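Local coordinates for molinate hydrolase (Gulosibacter molinativorax, PDB 4UB9), which hydrolyses the thiocarbamate herbicide molinate and is a zinc-binding member of the amidohydrolase family, at residues Y123-E127 / I153-I158; A163-R167 / K469-I474; T144-L148 / A206-V210. One frame throughout, in Å; residues are numbered along the deposited sequence.

Contact 1 of 3, residues Y123-E127 / I153-I158; sequences YKVIE and IARDRI
Glu-127 and Arg-157 form a two-pronged salt bridge between helices 122-135 and 148-159. Arg-157 presents the side of its guanidinium that carries NE and NH2: Arg-157 NE gives its hydrogen to Glu-127 OE2 at 2.7 Å, and Arg-157 NH2 gives one to Glu-127 OE1 at 2.9 Å. OE2 uses its syn lone pair, whereas OE1 is met on its syn side from somewhat out of the carboxylate plane. The two groups are nearly coplanar, and the double grip fixes the rotation of both.

Tyr-123 lies against one face of the same guanidinium. Its CE2 comes 3.9 Å from Arg-157 NE, with the ring turned almost perpendicular to the guanidinium, their planes 82° apart. Tyr-123 CG sits between the backbone N and carbonyl carbon (chi1 71°), which turns the ring out from the helix, across one face of the Arg-157 guanidinium; Tyr-123 OH then bonds to Val-494 O of the second subunit. Behind the ring, Tyr-123 CB meets Ile-153 CG2 at 3.7 Å.

The small side chain of Ala-154 lets the helices come close beside the ion pair. Ala-154 CB touches Ile-126 CG2 at 3.5 Å and also rests near Tyr-123 O, while Ile-158 CD1 reaches Glu-127 CG at 4.3 Å. The CA atoms of Tyr-123 and Ala-154 are 5.3 Å apart, and the segment axes pass 9.1 Å from each other at a crossing angle of -54°. Farther out, Ile-126 and Ile-158 both pack on Ile-168 of strand 167-170, so both helices pack on that strand.

Glu-127 is buried, and both oxygens of its carboxylate are paired with one guanidinium; this pairing would be expected to favour its ionised form. Apolar helix packing and a buried ion pair thus act together here, next to a subunit interface.

Contact 2 of 3, residues A163-R167 / K469-I474; sequences AEGAR and KEGREI
Residues Glu-164 to Arg-167 run extended past the tip of a beta hairpin, Ala-166 CA lying 8.2 Å from Lys-469 CA, a separation that side chains must span. The hairpin joins strands 464-469 and 472-473 through a type I' turn, with Glu-470 and Gly-471 at its corners and Lys-469 and Arg-472 as the hydrogen-bonded pair that closes it. Opposite lies the loop leading into strand 167-170, part of the TIM-barrel-type fold expected of the family.

Lys-469 reaches straight across, CG anti to the backbone N and the rest of the chain extended, so that Lys-469 NZ hydrogen-bonds to Gly-165 O at 3.0 Å. The approach is almost end-on, with a C=O...N angle of 170°. On the way, its CE passes over one face of the Arg-167 guanidinium, 3.7 Å from Arg-167 NH2. Those two cationic side chains lie near each other, but Arg-167 is flanked by acids: its NH2 donates at 3.0 Å to Glu-470 OE2, which accepts on its anti lone pair, the two flat groups nearly coplanar. Its NH1 forms a salt bridge with Asp-446, its strongest partner, and a hydrogen bond with Thr-140. Asp-446 also accepts a hydrogen bond from the backbone N of Glu-470, so it contacts both residues of this salt bridge.

A second ion pair joins the strand beyond the turn to the loop. Glu-164, bent at chi2 (70°), and Arg-472 come from opposite directions, the carboxylate at the guanidinium edge, their planes 22° apart. Arg-472 NH2 alone faces both oxygens, hydrogen-bonded to Glu-164 OE1 at 2.9 Å and 2.6 Å from Glu-164 OE2. Glu-164 OE1 takes a further hydrogen through its anti lone pair, from Gly-165 N at 3.0 Å, which steadies the carboxylate. Its other oxygen, OE2, rests 4.0 Å from the methyl CD1 of Ile-474.

Contact 3 of 3, residues T144-L148 / A206-V210; sequences TWNAL and AMFEV
Trp-145 and Phe-208 lie in an offset stack, their planes 13° apart but displaced so that little of one ring lies over the other, with 4.6 Å between the centroids of the tryptophan six-membered ring and the phenylalanine. The close touch is at the rim: Phe-208 CD1 sits over one face of the indole, 3.3 Å from Trp-145 CZ2. Trp-145 holds CG anti to its own N (chi1 -178°), which carries the benzo end of the indole toward helix 198-209. Phe-208 instead keeps CG beside its N (chi1 -76°), which lays its ring between the indole and Ala-147, and its side chain crosses that of Trp-145 at about a right angle.

On the opposite face of the Phe-208 ring from the indole stands Ala-147. Its CB makes a CH-pi contact 4.1 Å from the ring centroid, so the phenyl is clasped between two residues of one loop. The same methyl abuts the carbonyl O of Met-207.

No direct hydrogen bond joins the two segments, but one water does. It donates to Asn-146 O at 2.7 Å and to Phe-208 O at 2.9 Å, and accepts a weak bond from Leu-148 N. Asn-146 turns its amide back on its own loop: Asn-146 OD1 takes the hydrogen of Ala-147 N at 2.6 Å, on an in-plane lone pair of the amide oxygen, while its ND2 is held by Asp-143. Beside this bridge, Leu-148 CB packs 4.3 Å from Val-210 CG1, where positive phi ends the helix.

Ala-147 is the N-cap residue of helix 148-159, and the loop follows strand 138-143. The Trp-145 side chain is about 8 Å from the bound zinc ion, which His-282 and His-302 ligate. This is consistent with a strand-to-helix loop at the metal-bearing end of an amidohydrolase barrel.

How the contacts relate
From the N terminus, helix 122-135 supplies residues 123-127, strand 138-143 follows, and loop 144-148 opens contact 3. Helix 148-159 then closes contact 1, a short helix-strand-helix connection. Residues 163-167 next open contact 2, so contacts 1 and 2 follow in series. Contact 3 closes at 206-210 on helix 198-209, crossing both of the others, and contact 2 closes last, some 300 residues on, at the C-terminal hairpin. Contacts 1 and 2 touch where Ile-158 packs on Gly-165 and Lys-469; contacts 1 and 3 touch through Ile-126 and Asn-146. Together they tie the helix pair to the hairpin and, through loop 144-148, to helix 198-209 near the zinc.

Contact 1 of 3, residues Y123-E127 / I153-I158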
loop_
_atom_site.group_PDB
_atom_site.type_symbol
_atom_site.label_atom_id
_atom_site.label_comp_id
_atom_site.label_asym_id
_atom_site.label_seq_id
_atom_site.Cartn_x
_atom_site.Cartn_y
_atom_site.Cartn_z
ATOM N N TYR A 123 -19.853 9.393 -24.374
ATOM C CA TYR A 123 -19.898 9.448 -25.837
ATOM C C TYR A 123 -19.336 10.775 -26.350
ATOM O O TYR A 123 -18.713 10.815 -27.415
ATOM C CB TYR A 123 -21.292 9.196 -26.422
ATOM C CG TYR A 123 -22.342 10.281 -26.228
ATOM C CD1 TYR A 123 -23.034 10.381 -25.034
ATOM C CD2 TYR A 123 -22.616 11.199 -27.220
ATOM C CE1 TYR A 123 -23.962 11.388 -24.824
ATOM C CE2 TYR A 123 -23.582 12.181 -27.047
ATOM C CZ TYR A 123 -24.256 12.269 -25.842
ATOM O OH TYR A 123 -25.242 13.214 -25.639
ATOM N N LYS A 124 -19.536 11.848 -25.594
ATOM C CA LYS A 124 -18.990 13.170 -25.992
ATOM C C LYS A 124 -17.504 13.251 -25.788
ATOM O O LYS A 124 -16.807 13.914 -26.538
ATOM C CB LYS A 124 -19.653 14.283 -25.220
ATOM C CG LYS A 124 -21.061 14.543 -25.692
ATOM C CD LYS A 124 -21.731 15.675 -24.938
ATOM C CE LYS A 124 -23.100 15.912 -25.536
ATOM N NZ LYS A 124 -24.024 16.519 -24.552
ATOM N N VAL A 125 -17.017 12.574 -24.752
ATOM C CA VAL A 125 -15.581 12.489 -24.534
ATOM C C VAL A 125 -14.948 11.817 -25.762
ATOM O O VAL A 125 -13.886 12.212 -26.256
ATOM C CB VAL A 125 -15.241 11.664 -23.292
ATOM C CG1 VAL A 125 -13.741 11.377 -23.192
ATOM C CG2 VAL A 125 -15.728 12.380 -22.063
ATOM N N ILE A 126 -15.600 10.761 -26.225
ATOM C CA ILE A 126 -15.087 9.985 -27.333
ATOM C C ILE A 126 -15.109 10.839 -28.610
ATOM O O ILE A 126 -14.163 10.851 -29.386
ATOM C CB ILE A 126 -15.887 8.690 -27.508
ATOM C CG1 ILE A 126 -15.526 7.725 -26.384
ATOM C CG2 ILE A 126 -15.576 8.030 -28.855
ATOM C CD1 ILE A 126 -16.399 6.494 -26.319
ATOM N N GLU A 127 -16.202 11.562 -28.821
ATOM C CA GLU A 127 -16.298 12.484 -29.992
ATOM C C GLU A 127 -15.224 13.556 -29.945
ATOM O O GLU A 127 -14.516 13.772 -30.926
ATOM C CB GLU A 127 -17.671 13.108 -30.112
ATOM C CG GLU A 127 -18.703 12.065 -30.521
ATOM C CD GLU A 127 -20.151 12.495 -30.303
ATOM O OE1 GLU A 127 -20.380 13.666 -29.917
ATOM O OE2 GLU A 127 -21.057 11.649 -30.526
ATOM N N ILE A 153 -22.380 4.535 -29.670
ATOM C CA ILE A 153 -23.105 5.815 -29.803
ATOM C C ILE A 153 -22.316 6.841 -30.637
ATOM O O ILE A 153 -22.851 7.498 -31.524
ATOM C CB ILE A 153 -23.424 6.429 -28.444
ATOM C CG1 ILE A 153 -24.500 5.575 -27.767
ATOM C CG2 ILE A 153 -23.925 7.861 -28.593
ATOM C CD1 ILE A 153 -24.757 5.886 -26.307
ATOM N N ALA A 154 -21.040 6.966 -30.307
ATOM C CA ALA A 154 -20.173 7.997 -30.889
ATOM C C ALA A 154 -19.851 7.694 -32.344
ATOM O O ALA A 154 -19.878 8.588 -33.183
ATOM C CB ALA A 154 -18.886 8.137 -30.106
ATOM N N ARG A 155 -19.539 6.443 -32.655
ATOM C CA ARG A 155 -19.225 6.156 -34.046
ATOM C C ARG A 155 -20.441 6.347 -34.928
ATOM O O ARG A 155 -20.311 6.839 -36.044
ATOM C CB ARG A 155 -18.566 4.816 -34.265
ATOM C CG ARG A 155 -19.471 3.695 -34.593
ATOM C CD ARG A 155 -19.013 2.985 -35.796
ATOM N NE ARG A 155 -18.964 1.564 -35.554
ATOM C CZ ARG A 155 -19.984 0.747 -35.267
ATOM N NH1 ARG A 155 -21.198 1.187 -35.091
ATOM N NH2 ARG A 155 -19.755 -0.550 -35.138
ATOM N N ASP A 156 -21.615 5.965 -34.423
ATOM C CA ASP A 156 -22.849 6.046 -35.210
ATOM C C ASP A 156 -23.200 7.505 -35.492
ATOM O O ASP A 156 -23.632 7.849 -36.559
ATOM C CB ASP A 156 -24.014 5.338 -34.510
ATOM C CG ASP A 156 -23.797 3.797 -34.398
ATOM O OD1 ASP A 156 -22.860 3.265 -35.016
ATOM O OD2 ASP A 156 -24.575 3.123 -33.697
ATOM N N ARG A 157 -22.956 8.352 -34.526
ATOM C CA ARG A 157 -23.227 9.758 -34.704
ATOM C C ARG A 157 -22.259 10.420 -35.648
ATOM O O ARG A 157 -22.627 11.286 -36.428
ATOM C CB ARG A 157 -23.254 10.461 -33.359
ATOM C CG ARG A 157 -24.593 10.253 -32.663
ATOM C CD ARG A 157 -24.562 10.604 -31.179
ATOM N NE ARG A 157 -23.686 11.743 -30.894
ATOM C CZ ARG A 157 -24.060 13.025 -30.908
ATOM N NH1 ARG A 157 -25.292 13.368 -31.218
ATOM N NH2 ARG A 157 -23.175 13.975 -30.642
ATOM N N ILE A 158 -20.996 10.049 -35.568
ATOM C CA ILE A 158 -20.009 10.602 -36.511
ATOM C C ILE A 158 -20.256 10.059 -37.920
ATOM O O ILE A 158 -20.256 10.785 -38.892
ATOM C CB ILE A 158 -18.584 10.271 -36.088
ATOM C CG1 ILE A 158 -18.247 11.041 -34.833
ATOM C CG2 ILE A 158 -17.591 10.587 -37.212
ATOM C CD1 ILE A 158 -16.940 10.626 -34.175
#

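Contact 2 of 3, residues A163-R167 / K469-I474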
loop_
_atom_site.group_PDB
_atom_site.type_symbol
_atom_site.label_atom_id
_atom_site.label_comp_id
_atom_site.label_asym_id
_atom_site.label_seq_id
_atom_site.Cartn_x
_atom_site.Cartn_y
_atom_site.Cartn_z
ATOM N N ALA A 163 -22.388 14.297 -35.724
ATOM C CA ALA A 163 -21.277 14.831 -34.952
ATOM C C ALA A 163 -19.999 14.815 -35.754
ATOM O O ALA A 163 -19.796 13.998 -36.645
ATOM C CB ALA A 163 -21.090 14.042 -33.680
ATOM N N GLU A 164 -19.124 15.712 -35.360
ATOM C CA GLU A 164 -17.839 15.898 -36.000
ATOM C C GLU A 164 -16.752 14.955 -35.436
ATOM O O GLU A 164 -16.764 14.595 -34.266
ATOM C CB GLU A 164 -17.412 17.353 -35.804
ATOM C CG GLU A 164 -16.040 17.718 -36.348
ATOM C CD GLU A 164 -16.015 17.720 -37.872
ATOM O OE1 GLU A 164 -15.984 16.624 -38.472
ATOM O OE2 GLU A 164 -16.012 18.826 -38.479
ATOM N N GLY A 165 -15.820 14.574 -36.301
ATOM C CA GLY A 165 -14.639 13.814 -35.892
ATOM C C GLY A 165 -14.118 12.834 -36.916
ATOM O O GLY A 165 -14.778 12.511 -37.873
ATOM N N ALA A 166 -12.942 12.314 -36.663
ATOM C CA ALA A 166 -12.444 11.175 -37.412
ATOM C C ALA A 166 -13.460 10.055 -37.380
ATOM O O ALA A 166 -14.181 9.900 -36.387
ATOM C CB ALA A 166 -11.121 10.678 -36.837
ATOM N N ARG A 167 -13.561 9.286 -38.472
ATOM C CA ARG A 167 -14.463 8.155 -38.416
ATOM C C ARG A 167 -13.810 7.062 -37.564
ATOM O O ARG A 167 -12.573 6.911 -37.494
ATOM C CB ARG A 167 -14.926 7.646 -39.766
ATOM C CG ARG A 167 -13.991 6.741 -40.493
ATOM C CD ARG A 167 -14.636 6.217 -41.779
ATOM N NE ARG A 167 -14.912 7.298 -42.704
ATOM C CZ ARG A 167 -14.004 8.042 -43.341
ATOM N NH1 ARG A 167 -12.699 7.820 -43.219
ATOM N NH2 ARG A 167 -14.412 9.024 -44.145
ATOM N N LYS A 469 -12.373 15.633 -45.284
ATOM C CA LYS A 469 -13.012 14.371 -44.965
ATOM C C LYS A 469 -14.259 14.169 -45.792
ATOM O O LYS A 469 -15.191 14.940 -45.704
ATOM C CB LYS A 469 -13.396 14.321 -43.494
ATOM C CG LYS A 469 -13.804 12.918 -43.046
ATOM C CD LYS A 469 -14.542 12.911 -41.722
ATOM C CE LYS A 469 -14.960 11.485 -41.416
ATOM N NZ LYS A 469 -15.976 11.438 -40.351
ATOM N N GLU A 470 -14.258 13.115 -46.599
ATOM C CA GLU A 470 -15.336 12.863 -47.556
ATOM C C GLU A 470 -15.664 14.144 -48.348
ATOM O O GLU A 470 -16.799 14.592 -48.450
ATOM C CB GLU A 470 -16.544 12.306 -46.855
ATOM C CG GLU A 470 -16.316 10.864 -46.468
ATOM C CD GLU A 470 -17.512 10.208 -45.792
ATOM O OE1 GLU A 470 -18.647 10.380 -46.255
ATOM O OE2 GLU A 470 -17.293 9.457 -44.837
ATOM N N GLY A 471 -14.608 14.741 -48.883
ATOM C CA GLY A 471 -14.725 15.944 -49.719
ATOM C C GLY A 471 -15.161 17.227 -49.033
ATOM O O GLY A 471 -15.447 18.233 -49.685
ATOM N N ARG A 472 -15.207 17.182 -47.712
ATOM C CA ARG A 472 -15.633 18.316 -46.923
ATOM C C ARG A 472 -14.443 18.839 -46.184
ATOM O O ARG A 472 -13.756 18.099 -45.497
ATOM C CB ARG A 472 -16.680 17.853 -45.951
ATOM C CG ARG A 472 -17.201 18.926 -45.017
ATOM C CD ARG A 472 -18.283 18.316 -44.151
ATOM N NE ARG A 472 -17.886 18.536 -42.772
ATOM C CZ ARG A 472 -17.433 17.620 -41.933
ATOM N NH1 ARG A 472 -17.348 16.348 -42.260
ATOM N NH2 ARG A 472 -17.094 17.997 -40.728
ATOM N N GLU A 473 -14.125 20.093 -46.405
ATOM C CA GLU A 473 -12.968 20.675 -45.751
ATOM C C GLU A 473 -13.328 20.949 -44.311
ATOM O O GLU A 473 -14.403 21.395 -43.990
ATOM C CB GLU A 473 -12.462 21.959 -46.435
ATOM C CG GLU A 473 -11.157 22.490 -45.806
ATOM C CD GLU A 473 -10.470 23.623 -46.582
ATOM O OE1 GLU A 473 -11.082 24.178 -47.550
ATOM O OE2 GLU A 473 -9.295 23.929 -46.247
ATOM N N ILE A 474 -12.345 20.761 -43.464
ATOM C CA ILE A 474 -12.520 20.875 -42.040
ATOM C C ILE A 474 -11.813 22.110 -41.516
ATOM O O ILE A 474 -10.628 22.311 -41.787
ATOM C CB ILE A 474 -11.894 19.635 -41.323
ATOM C CG1 ILE A 474 -12.440 18.322 -41.890
ATOM C CG2 ILE A 474 -12.120 19.698 -39.818
ATOM C CD1 ILE A 474 -13.946 18.162 -41.817
#

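Contact 3 of 3, residues T144-L148 / A206-V210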
loop_
_atom_site.group_PDB
_atom_site.type_symbol
_atom_site.label_atom_id
_atom_site.label_comp_id
_atom_site.label_asym_id
_atom_site.label_seq_id
_atom_site.Cartn_x
_atom_site.Cartn_y
_atom_site.Cartn_z
ATOM N N THR A 144 -9.171 0.244 -30.182
ATOM C CA THR A 144 -8.794 -1.136 -29.885
ATOM C C THR A 144 -9.195 -1.576 -28.457
ATOM O O THR A 144 -9.100 -2.739 -28.076
ATOM C CB THR A 144 -7.281 -1.153 -30.136
ATOM O OG1 THR A 144 -7.024 -1.655 -31.459
ATOM C CG2 THR A 144 -6.552 -1.847 -29.174
ATOM N N TRP A 145 -9.651 -0.610 -27.679
ATOM C CA TRP A 145 -10.132 -0.834 -26.326
ATOM C C TRP A 145 -10.885 0.386 -25.817
ATOM O O TRP A 145 -10.350 1.490 -25.711
ATOM C CB TRP A 145 -9.020 -1.147 -25.317
ATOM C CG TRP A 145 -9.576 -1.419 -23.900
ATOM C CD1 TRP A 145 -10.142 -2.571 -23.459
ATOM C CD2 TRP A 145 -9.636 -0.515 -22.815
ATOM N NE1 TRP A 145 -10.538 -2.448 -22.163
ATOM C CE2 TRP A 145 -10.219 -1.196 -21.733
ATOM C CE3 TRP A 145 -9.230 0.798 -22.640
ATOM C CZ2 TRP A 145 -10.412 -0.607 -20.495
ATOM C CZ3 TRP A 145 -9.423 1.388 -21.424
ATOM C CH2 TRP A 145 -10.020 0.688 -20.364
ATOM N N ASN A 146 -12.132 0.150 -25.484
ATOM C CA ASN A 146 -13.027 1.191 -25.076
ATOM C C ASN A 146 -14.255 0.534 -24.492
ATOM O O ASN A 146 -14.388 -0.687 -24.550
ATOM C CB ASN A 146 -13.405 2.044 -26.275
ATOM C CG ASN A 146 -13.763 3.469 -25.890
ATOM O OD1 ASN A 146 -14.425 3.717 -24.879
ATOM N ND2 ASN A 146 -13.321 4.416 -26.699
ATOM N N ALA A 147 -15.150 1.350 -23.957
ATOM C CA ALA A 147 -16.455 0.880 -23.499
ATOM C C ALA A 147 -17.441 0.814 -24.652
ATOM O O ALA A 147 -17.694 1.809 -25.337
ATOM C CB ALA A 147 -16.995 1.771 -22.424
ATOM N N LEU A 148 -18.029 -0.366 -24.830
ATOM C CA LEU A 148 -18.859 -0.642 -25.970
ATOM C C LEU A 148 -19.986 0.349 -26.173
ATOM O O LEU A 148 -20.180 0.857 -27.265
ATOM C CB LEU A 148 -19.416 -2.062 -25.900
ATOM C CG LEU A 148 -20.179 -2.527 -27.150
ATOM C CD1 LEU A 148 -19.334 -2.510 -28.421
ATOM C CD2 LEU A 148 -20.697 -3.924 -26.919
ATOM N N ALA A 206 -17.941 -2.950 -15.435
ATOM C CA ALA A 206 -18.991 -3.606 -16.262
ATOM C C ALA A 206 -19.174 -2.933 -17.607
ATOM O O ALA A 206 -19.346 -3.598 -18.626
ATOM C CB ALA A 206 -20.301 -3.645 -15.527
ATOM N N MET A 207 -19.065 -1.621 -17.661
ATOM C CA MET A 207 -19.228 -0.969 -18.979
ATOM C C MET A 207 -18.020 -1.168 -19.927
ATOM O O MET A 207 -18.166 -1.092 -21.147
ATOM C CB MET A 207 -19.639 0.500 -18.863
ATOM C CG MET A 207 -18.551 1.492 -18.545
ATOM S SD MET A 207 -19.092 3.192 -18.893
ATOM C CE MET A 207 -17.459 3.925 -18.653
ATOM N N PHE A 208 -16.838 -1.454 -19.390
ATOM C CA PHE A 208 -15.710 -1.851 -20.247
ATOM C C PHE A 208 -15.694 -3.342 -20.610
ATOM O O PHE A 208 -15.419 -3.716 -21.751
ATOM C CB PHE A 208 -14.364 -1.455 -19.613
ATOM C CG PHE A 208 -14.077 0.002 -19.729
ATOM C CD1 PHE A 208 -13.513 0.524 -20.881
ATOM C CD2 PHE A 208 -14.443 0.866 -18.719
ATOM C CE1 PHE A 208 -13.264 1.882 -20.992
ATOM C CE2 PHE A 208 -14.208 2.214 -18.825
ATOM C CZ PHE A 208 -13.612 2.732 -19.955
ATOM N N GLU A 209 -15.929 -4.190 -19.613
ATOM C CA GLU A 209 -15.788 -5.652 -19.794
ATOM C C GLU A 209 -16.908 -6.254 -20.622
ATOM O O GLU A 209 -16.687 -7.158 -21.423
ATOM C CB GLU A 209 -15.749 -6.360 -18.457
ATOM C CG GLU A 209 -14.484 -6.128 -17.636
ATOM C CD GLU A 209 -14.543 -6.818 -16.280
ATOM O OE1 GLU A 209 -15.516 -7.534 -16.016
ATOM O OE2 GLU A 209 -13.626 -6.644 -15.456
ATOM N N VAL A 210 -18.112 -5.729 -20.404
ATOM C CA VAL A 210 -19.362 -6.268 -20.979
ATOM C C VAL A 210 -19.362 -7.791 -20.995
ATOM O O VAL A 210 -19.576 -8.420 -22.019
ATOM C CB VAL A 210 -19.693 -5.708 -22.375
ATOM C CG1 VAL A 210 -20.051 -4.242 -22.248
ATOM C CG2 VAL A 210 -18.522 -5.830 -23.311
HETATM O O HOH W 1 -16.381 -2.443 -24.120
#